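Local coordinates for dual specificity phosphatase 28 (Homo sapiens, PDB 5Y15), which is an atypical dual-specificity protein phosphatase that hydrolyses a synthetic aryl phosphate in vitro but has almost no detectable activity on phosphotyrosine, at residues A137-M140 and R141-L145. The protein carries 2 engineered substitutions. Numbering follows the deposited sequence.
Sequences AYLM and RHRGL
Arg143, just past the end of helix 130-142, reaches back along the last turn to Leu139 and Tyr138. Its CB sits 3.4 Å from Leu139 O, and CG packs on Leu139 CD2. The chain then bends about CB-CG (chi2 -86°) and runs on through CD to NE, which comes to 3.7 Å from Tyr138 CE2. There the two flat groups stand nearly perpendicular, planes 85° apart: Tyr138 CE2 lies over one guanidinium face, while CZ of Arg143 lies in the ring plane, at its edge. At the tip, NH2 makes a weak, bent hydrogen bond of 3.1 Å to Tyr138 OH; it also bonds Pro45 O, and the phenol oxygen is hydrogen-bonded to Glu111. On the same tyrosine, CE1 is 3.8 Å from His142 ND1, the two rings set obliquely.

The backbone closes the helix around Leu139 O, which accepts from Arg143 N and, more straightly, from Leu145 N at 3.2 Å (164° at the hydrogen), the two donors arriving from opposite faces of the carbonyl plane. Gly144, with positive phi, turns the chain between them, and Leu145 CD1 folds back to 4.1 Å from Leu139 CB. Through its weak Tyr138-Arg143 link, the polar chain Glu111-Tyr138-Arg143-Pro45 joins the end of helix 130-142 to helix 100-115 and to the residue following strand 40-44.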
ATOM      1  N   ALA A 137       2.745  -5.445  14.176  1.00 27.64           N
ATOM      2  CA  ALA A 137       1.325  -5.155  14.010  1.00 31.45           C
ATOM      3  C   ALA A 137       0.688  -6.086  12.980  1.00 29.16           C
ATOM      4  O   ALA A 137      -0.484  -6.474  13.113  1.00 28.23           O
ATOM      5  CB  ALA A 137       1.137  -3.678  13.642  1.00 29.16           C
ATOM      6  N   TYR A 138       1.424  -6.426  11.927  1.00 23.87           N
ATOM      7  CA  TYR A 138       0.858  -7.319  10.929  1.00 29.66           C
ATOM      8  C   TYR A 138       0.584  -8.688  11.539  1.00 36.03           C
ATOM      9  O   TYR A 138      -0.478  -9.285  11.305  1.00 29.94           O
ATOM     10  CB  TYR A 138       1.775  -7.442   9.707  1.00 25.32           C
ATOM     11  CG  TYR A 138       1.289  -8.517   8.759  1.00 28.54           C
ATOM     12  CD1 TYR A 138       0.260  -8.264   7.862  1.00 26.82           C
ATOM     13  CD2 TYR A 138       1.804  -9.809   8.817  1.00 35.26           C
ATOM     14  CE1 TYR A 138      -0.209  -9.249   7.014  1.00 30.70           C
ATOM     15  CE2 TYR A 138       1.320 -10.817   7.981  1.00 33.64           C
ATOM     16  CZ  TYR A 138       0.315 -10.531   7.092  1.00 30.37           C
ATOM     17  OH  TYR A 138      -0.150 -11.522   6.261  1.00 38.84           O
ATOM     18  N   LEU A 139       1.531  -9.198  12.331  1.00 33.95           N
ATOM     19  CA  LEU A 139       1.321 -10.502  12.944  1.00 36.03           C
ATOM     20  C   LEU A 139       0.150 -10.478  13.917  1.00 42.72           C
ATOM     21  O   LEU A 139      -0.604 -11.454  14.014  1.00 32.66           O
ATOM     22  CB  LEU A 139       2.596 -10.965  13.638  1.00 35.71           C
ATOM     23  CG  LEU A 139       3.744 -11.206  12.662  1.00 25.45           C
ATOM     24  CD1 LEU A 139       4.982 -11.565  13.455  1.00 25.75           C
ATOM     25  CD2 LEU A 139       3.365 -12.342  11.711  1.00 31.93           C
ATOM     26  N   MET A 140      -0.036  -9.366  14.629  1.00 36.99           N
ATOM     27  CA  MET A 140      -1.169  -9.288  15.544  1.00 37.51           C
ATOM     28  C   MET A 140      -2.492  -9.234  14.794  1.00 39.40           C
ATOM     29  O   MET A 140      -3.466  -9.879  15.196  1.00 33.22           O
ATOM     30  CB  MET A 140      -1.060  -8.044  16.420  1.00 32.80           C
ATOM     31  CG  MET A 140      -0.253  -8.198  17.678  1.00 38.81           C
ATOM     32  SD  MET A 140      -0.221  -6.593  18.509  1.00 49.22           S
ATOM     33  CE  MET A 140       0.949  -5.834  17.534  1.00 25.59           C
ATOM     34  N   ARG A 141      -2.549  -8.438  13.726  1.00 33.96           N
ATOM     35  CA  ARG A 141      -3.808  -8.119  13.058  1.00 31.23           C
ATOM     36  C   ARG A 141      -4.289  -9.245  12.143  1.00 45.64           C
ATOM     37  O   ARG A 141      -5.500  -9.476  12.039  1.00 41.18           O
ATOM     38  CB  ARG A 141      -3.655  -6.808  12.290  1.00 33.58           C
ATOM     39  CG  ARG A 141      -4.795  -6.457  11.356  1.00 41.87           C
ATOM     40  CD  ARG A 141      -6.113  -6.266  12.115  1.00 53.06           C
ATOM     41  NE  ARG A 141      -7.190  -5.870  11.209  1.00 53.28           N
ATOM     42  CZ  ARG A 141      -8.015  -6.731  10.613  1.00 43.91           C
ATOM     43  NH1 ARG A 141      -7.892  -8.035  10.830  1.00 45.07           N
ATOM     44  NH2 ARG A 141      -8.964  -6.286   9.800  1.00 54.97           N
ATOM     45  N   HIS A 142      -3.377  -9.946  11.454  1.00 40.83           N
ATOM     46  CA  HIS A 142      -3.790 -10.931  10.458  1.00 39.83           C
ATOM     47  C   HIS A 142      -3.303 -12.351  10.711  1.00 40.24           C
ATOM     48  O   HIS A 142      -3.699 -13.264   9.972  1.00 32.65           O
ATOM     49  CB  HIS A 142      -3.371 -10.485   9.053  1.00 40.54           C
ATOM     50  CG  HIS A 142      -4.161  -9.326   8.544  1.00 37.48           C
ATOM     51  ND1 HIS A 142      -3.617  -8.073   8.349  1.00 40.75           N
ATOM     52  CD2 HIS A 142      -5.471  -9.222   8.217  1.00 32.28           C
ATOM     53  CE1 HIS A 142      -4.553  -7.252   7.901  1.00 36.33           C
ATOM     54  NE2 HIS A 142      -5.688  -7.927   7.812  1.00 45.70           N
ATOM     55  N   ARG A 143      -2.472 -12.571  11.725  1.00 31.25           N
ATOM     56  CA  ARG A 143      -2.120 -13.918  12.133  1.00 40.87           C
ATOM     57  C   ARG A 143      -2.542 -14.146  13.578  1.00 41.66           C
ATOM     58  O   ARG A 143      -2.098 -15.098  14.211  1.00 32.72           O
ATOM     59  CB  ARG A 143      -0.622 -14.159  11.960  1.00 35.62           C
ATOM     60  CG  ARG A 143      -0.064 -13.746  10.604  1.00 42.06           C
ATOM     61  CD  ARG A 143      -0.199 -14.817   9.570  1.00 46.19           C
ATOM     62  NE  ARG A 143       0.221 -14.331   8.259  1.00 35.85           N
ATOM     63  CZ  ARG A 143       1.462 -14.431   7.784  1.00 49.52           C
ATOM     64  NH1 ARG A 143       2.409 -15.016   8.513  1.00 40.70           N
ATOM     65  NH2 ARG A 143       1.758 -13.951   6.580  1.00 43.21           N
ATOM     66  N   GLY A 144      -3.447 -13.308  14.072  1.00 40.33           N
ATOM     67  CA  GLY A 144      -4.032 -13.476  15.400  1.00 44.09           C
ATOM     68  C   GLY A 144      -3.054 -13.673  16.532  1.00 45.12           C
ATOM     69  O   GLY A 144      -3.393 -14.335  17.525  1.00 39.29           O
ATOM     70  N   LEU A 145      -1.895 -13.014  16.487  1.00 29.74           N
ATOM     71  CA  LEU A 145      -0.977 -13.156  17.603  1.00 37.82           C
ATOM     72  C   LEU A 145      -1.152 -12.037  18.614  1.00 34.69           C
ATOM     73  O   LEU A 145      -1.566 -10.927  18.295  1.00 34.70           O
ATOM     74  CB  LEU A 145       0.485 -13.189  17.153  1.00 30.94           C
ATOM     75  CG  LEU A 145       1.045 -14.397  16.397  1.00 48.44           C
ATOM     76  CD1 LEU A 145       0.661 -14.349  14.975  1.00 47.46           C
ATOM     77  CD2 LEU A 145       2.558 -14.431  16.493  1.00 34.22           C
TER